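Local coordinates for Serine/threonine-protein kinase PknI (Mycobacterium tuberculosis, PDB 5XLM) that phosphorylates proteins on serine and threonine and slows mycobacterial growth within the infected host, this chain being its extracellular sensor domain, at residues G38-D52 with A164-L178. Residues are numbered along the deposited sequence; the frame is centred on the assembly and turned at random.
Sequences GTYRIEIQRSKQTYD and AVIRIPAVASRSGDL
R41 and E43 pair with S173 and V171 in an antiparallel ladder that joins the first and last strands of the PknI sensor domain, 38-51 and 165-174, and so closes its curled, all-antiparallel sheet. R41 N to S173 O (2.9 Å) and E43 N to V171 O (2.8 Å) are nearly straight bonds, each returned by one in the opposite direction. After Q45, the centre of an inverse gamma turn whose N still bonds P169 O, the first strand loops away through 46-48, and pairing resumes where T50 N meets R167 O.

I168 packs against this loop: its CG2 lies 3.3 Å from Q45 O and also touches I44 and R46, while CG1 packs alongside Q49. On the other side P169 lies against K48 CB. The amide of Q45 is gripped twice, NE2 giving a bond to E43 OE1 and OE1 taking one from K48 NZ, which would limit its rotation; NE2 also rests on V171 CG2.

At one end the Y40 ring has R174 CB over one face, 3.9 Å from its centroid. R174 leaves its backbone with CG opposite the N (chi1 -174°) and runs extended past the Y40 hydroxyl, its NH2 reaching D177 OD1 in a salt bridge and its NE the D37 carbonyl. T39 OG1 bonds D177 O at 2.8 Å. At the far end A164 CB sits over the Y51 ring, and a water links D52 OD1 to R167 NH1.

Strand 62-72 continues the sheet beyond 38-44, strand 146-154 flanks 165-174, and A170 and A172 pack on L136 and L138 of strand 131-140.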
# COMPACT_ATOMS: atom_id res chain seq x y z
N GLY A 38 -6.49 4.68 10.97
CA GLY A 38 -7.83 4.90 10.49
C GLY A 38 -8.09 4.11 9.23
O GLY A 38 -7.27 3.28 8.80
N THR A 39 -9.25 4.35 8.63
CA THR A 39 -9.60 3.71 7.38
C THR A 39 -8.99 4.48 6.21
O THR A 39 -9.16 5.70 6.10
CB THR A 39 -11.12 3.64 7.21
OG1 THR A 39 -11.68 2.88 8.29
CG2 THR A 39 -11.48 2.98 5.89
N TYR A 40 -8.27 3.76 5.35
CA TYR A 40 -7.59 4.36 4.21
C TYR A 40 -8.05 3.71 2.92
O TYR A 40 -8.24 2.49 2.85
CB TYR A 40 -6.07 4.24 4.34
CG TYR A 40 -5.45 5.27 5.26
CD1 TYR A 40 -5.50 5.12 6.64
CD2 TYR A 40 -4.81 6.39 4.74
CE1 TYR A 40 -4.93 6.06 7.48
CE2 TYR A 40 -4.24 7.33 5.57
CZ TYR A 40 -4.30 7.16 6.94
OH TYR A 40 -3.73 8.10 7.77
N ARG A 41 -8.24 4.54 1.90
CA ARG A 41 -8.61 4.09 0.56
C ARG A 41 -7.38 4.20 -0.34
O ARG A 41 -6.82 5.29 -0.49
CB ARG A 41 -9.77 4.92 0.01
CG ARG A 41 -9.92 4.88 -1.50
CD ARG A 41 -11.11 5.72 -1.94
NE ARG A 41 -11.09 6.00 -3.37
CZ ARG A 41 -10.56 7.09 -3.90
NH1 ARG A 41 -10.01 8.01 -3.13
NH2 ARG A 41 -10.59 7.26 -5.22
N ILE A 42 -6.97 3.09 -0.93
CA ILE A 42 -5.79 3.03 -1.78
C ILE A 42 -6.26 2.83 -3.22
O ILE A 42 -6.99 1.88 -3.52
CB ILE A 42 -4.84 1.90 -1.35
CG1 ILE A 42 -4.37 2.13 0.09
CG2 ILE A 42 -3.65 1.82 -2.30
CD1 ILE A 42 -3.35 1.11 0.57
N GLU A 43 -5.83 3.73 -4.10
CA GLU A 43 -6.14 3.65 -5.52
C GLU A 43 -4.87 3.28 -6.27
O GLU A 43 -3.91 4.05 -6.29
CB GLU A 43 -6.72 4.96 -6.04
CG GLU A 43 -7.15 4.90 -7.50
CD GLU A 43 -7.72 6.22 -8.00
OE1 GLU A 43 -7.12 7.28 -7.72
OE2 GLU A 43 -8.78 6.19 -8.66
N ILE A 44 -4.86 2.09 -6.87
CA ILE A 44 -3.78 1.66 -7.75
C ILE A 44 -4.17 2.06 -9.17
O ILE A 44 -5.02 1.43 -9.79
CB ILE A 44 -3.53 0.15 -7.63
CG1 ILE A 44 -3.23 -0.23 -6.18
CG2 ILE A 44 -2.39 -0.27 -8.54
CD1 ILE A 44 -1.98 0.43 -5.63
N GLN A 45 -3.54 3.13 -9.67
CA GLN A 45 -3.95 3.74 -10.93
C GLN A 45 -3.26 3.04 -12.10
O GLN A 45 -2.29 3.53 -12.68
CB GLN A 45 -3.66 5.24 -10.91
CG GLN A 45 -4.32 5.95 -9.74
CD GLN A 45 -3.90 7.40 -9.64
OE1 GLN A 45 -2.83 7.78 -10.11
NE2 GLN A 45 -4.74 8.22 -9.02
N ARG A 46 -3.80 1.87 -12.45
CA ARG A 46 -3.25 1.05 -13.52
C ARG A 46 -3.43 1.67 -14.90
O ARG A 46 -2.83 1.19 -15.86
CB ARG A 46 -3.87 -0.34 -13.49
CG ARG A 46 -3.13 -1.33 -12.59
CD ARG A 46 -3.85 -2.67 -12.49
NE ARG A 46 -3.06 -3.66 -11.77
CZ ARG A 46 -3.10 -3.84 -10.45
NH1 ARG A 46 -2.34 -4.76 -9.88
NH2 ARG A 46 -3.91 -3.10 -9.70
N SER A 47 -4.23 2.74 -15.02
CA SER A 47 -4.33 3.45 -16.29
C SER A 47 -3.07 4.24 -16.60
O SER A 47 -2.95 4.78 -17.71
CB SER A 47 -5.53 4.38 -16.29
OG SER A 47 -5.42 5.36 -15.28
N LYS A 48 -2.13 4.33 -15.65
CA LYS A 48 -0.88 5.06 -15.83
C LYS A 48 0.33 4.13 -15.69
O LYS A 48 1.44 4.60 -15.40
CB LYS A 48 -0.78 6.21 -14.84
CG LYS A 48 -1.93 7.20 -14.92
CD LYS A 48 -2.10 7.91 -13.58
CE LYS A 48 -2.88 9.21 -13.73
NZ LYS A 48 -3.01 9.91 -12.42
N GLN A 49 0.13 2.83 -15.88
CA GLN A 49 1.20 1.86 -15.72
C GLN A 49 2.28 2.06 -16.77
O GLN A 49 1.99 2.32 -17.95
CB GLN A 49 0.63 0.45 -15.81
CG GLN A 49 1.67 -0.65 -15.79
CD GLN A 49 1.04 -2.02 -15.65
OE1 GLN A 49 -0.02 -2.17 -15.06
NE2 GLN A 49 1.70 -3.02 -16.21
N THR A 50 3.54 1.95 -16.35
CA THR A 50 4.69 2.12 -17.23
C THR A 50 5.56 0.87 -17.21
O THR A 50 5.61 0.14 -16.22
CB THR A 50 5.54 3.34 -16.82
OG1 THR A 50 6.09 3.13 -15.52
CG2 THR A 50 4.69 4.60 -16.81
N TYR A 51 6.27 0.65 -18.32
CA TYR A 51 7.21 -0.45 -18.49
C TYR A 51 8.56 0.17 -18.82
O TYR A 51 8.82 0.54 -19.97
CB TYR A 51 6.74 -1.41 -19.58
CG TYR A 51 7.56 -2.67 -19.72
CD1 TYR A 51 7.23 -3.82 -19.01
CD2 TYR A 51 8.65 -2.73 -20.58
CE1 TYR A 51 7.97 -4.98 -19.14
CE2 TYR A 51 9.40 -3.89 -20.72
CZ TYR A 51 9.05 -5.01 -20.00
OH TYR A 51 9.79 -6.17 -20.13
N ASP A 52 9.43 0.27 -17.81
CA ASP A 52 10.70 1.01 -17.92
C ASP A 52 10.45 2.45 -18.37
O ASP A 52 11.00 2.93 -19.37
CB ASP A 52 11.68 0.30 -18.87
CG ASP A 52 12.37 -0.88 -18.21
OD1 ASP A 52 12.60 -0.83 -16.98
OD2 ASP A 52 12.69 -1.85 -18.92
N ALA A 164 12.88 -5.77 -16.31
CA ALA A 164 12.23 -4.48 -16.39
C ALA A 164 11.62 -4.10 -15.05
O ALA A 164 11.60 -4.88 -14.09
CB ALA A 164 11.15 -4.48 -17.48
N VAL A 165 11.12 -2.87 -14.97
CA VAL A 165 10.53 -2.32 -13.75
C VAL A 165 9.18 -1.72 -14.12
O VAL A 165 9.12 -0.73 -14.86
CB VAL A 165 11.43 -1.27 -13.09
CG1 VAL A 165 10.74 -0.68 -11.87
CG2 VAL A 165 12.77 -1.87 -12.72
N ILE A 166 8.10 -2.31 -13.61
CA ILE A 166 6.75 -1.81 -13.84
C ILE A 166 6.37 -0.87 -12.71
O ILE A 166 6.46 -1.23 -11.53
CB ILE A 166 5.75 -2.97 -13.95
CG1 ILE A 166 6.22 -3.98 -15.00
CG2 ILE A 166 4.37 -2.45 -14.28
CD1 ILE A 166 5.28 -5.16 -15.17
N ARG A 167 5.94 0.34 -13.06
CA ARG A 167 5.57 1.36 -12.10
C ARG A 167 4.11 1.74 -12.31
O ARG A 167 3.70 2.02 -13.44
CB ARG A 167 6.47 2.59 -12.22
CG ARG A 167 7.92 2.33 -11.85
CD ARG A 167 8.76 3.58 -11.99
NE ARG A 167 10.17 3.32 -11.71
CZ ARG A 167 11.04 2.88 -12.61
NH1 ARG A 167 10.65 2.65 -13.86
NH2 ARG A 167 12.31 2.67 -12.27
N ILE A 168 3.34 1.74 -11.22
CA ILE A 168 1.92 2.08 -11.26
C ILE A 168 1.68 3.15 -10.20
O ILE A 168 1.88 2.89 -9.01
CB ILE A 168 1.02 0.86 -11.00
CG1 ILE A 168 1.44 -0.31 -11.90
CG2 ILE A 168 -0.43 1.22 -11.25
CD1 ILE A 168 1.16 -1.67 -11.30
N PRO A 169 1.27 4.36 -10.57
CA PRO A 169 1.01 5.39 -9.56
C PRO A 169 -0.07 4.96 -8.58
O PRO A 169 -0.96 4.17 -8.91
CB PRO A 169 0.55 6.60 -10.39
CG PRO A 169 1.18 6.38 -11.73
CD PRO A 169 1.15 4.89 -11.94
N ALA A 170 0.03 5.47 -7.35
CA ALA A 170 -0.87 5.09 -6.28
C ALA A 170 -1.19 6.30 -5.42
O ALA A 170 -0.34 7.17 -5.20
CB ALA A 170 -0.27 3.98 -5.40
N VAL A 171 -2.43 6.35 -4.93
CA VAL A 171 -2.90 7.41 -4.04
C VAL A 171 -3.59 6.76 -2.85
O VAL A 171 -4.34 5.79 -3.01
CB VAL A 171 -3.85 8.39 -4.75
CG1 VAL A 171 -4.38 9.44 -3.78
CG2 VAL A 171 -3.16 9.06 -5.93
N ALA A 172 -3.32 7.28 -1.66
CA ALA A 172 -3.95 6.80 -0.43
C ALA A 172 -4.54 7.98 0.31
O ALA A 172 -3.84 8.97 0.57
CB ALA A 172 -2.95 6.05 0.45
N SER A 173 -5.82 7.89 0.65
CA SER A 173 -6.53 8.97 1.33
C SER A 173 -7.29 8.39 2.52
O SER A 173 -7.90 7.33 2.41
CB SER A 173 -7.48 9.70 0.38
OG SER A 173 -8.12 8.80 -0.50
N ARG A 174 -7.24 9.11 3.64
CA ARG A 174 -7.86 8.63 4.87
C ARG A 174 -9.36 8.91 4.85
O ARG A 174 -9.79 10.02 4.51
CB ARG A 174 -7.20 9.29 6.08
CG ARG A 174 -7.68 8.75 7.42
CD ARG A 174 -6.97 9.44 8.57
NE ARG A 174 -7.33 8.86 9.86
CZ ARG A 174 -8.38 9.24 10.59
NH1 ARG A 174 -9.18 10.20 10.14
NH2 ARG A 174 -8.63 8.65 11.75
N SER A 175 -10.15 7.91 5.22
CA SER A 175 -11.61 8.00 5.24
C SER A 175 -12.08 7.77 6.67
O SER A 175 -12.57 6.69 7.01
CB SER A 175 -12.23 6.99 4.26
OG SER A 175 -11.66 7.11 2.97
N GLY A 176 -11.93 8.79 7.51
CA GLY A 176 -12.37 8.69 8.88
C GLY A 176 -11.53 7.72 9.70
O GLY A 176 -10.44 7.30 9.32
N ASP A 177 -12.08 7.37 10.86
CA ASP A 177 -11.38 6.55 11.83
C ASP A 177 -11.45 5.07 11.45
O ASP A 177 -12.02 4.69 10.42
CB ASP A 177 -11.95 6.77 13.23
CG ASP A 177 -12.03 8.24 13.60
OD1 ASP A 177 -11.24 9.04 13.06
OD2 ASP A 177 -12.89 8.59 14.44
N LEU A 178 -10.87 4.22 12.30
CA LEU A 178 -10.88 2.79 12.06
C LEU A 178 -12.31 2.25 12.16
O LEU A 178 -13.17 2.86 12.79
CB LEU A 178 -9.99 2.08 13.08
CG LEU A 178 -8.48 2.24 12.95
CD1 LEU A 178 -7.79 1.72 14.20
CD2 LEU A 178 -7.98 1.49 11.72
O HOH W 1 12.90 1.68 -14.97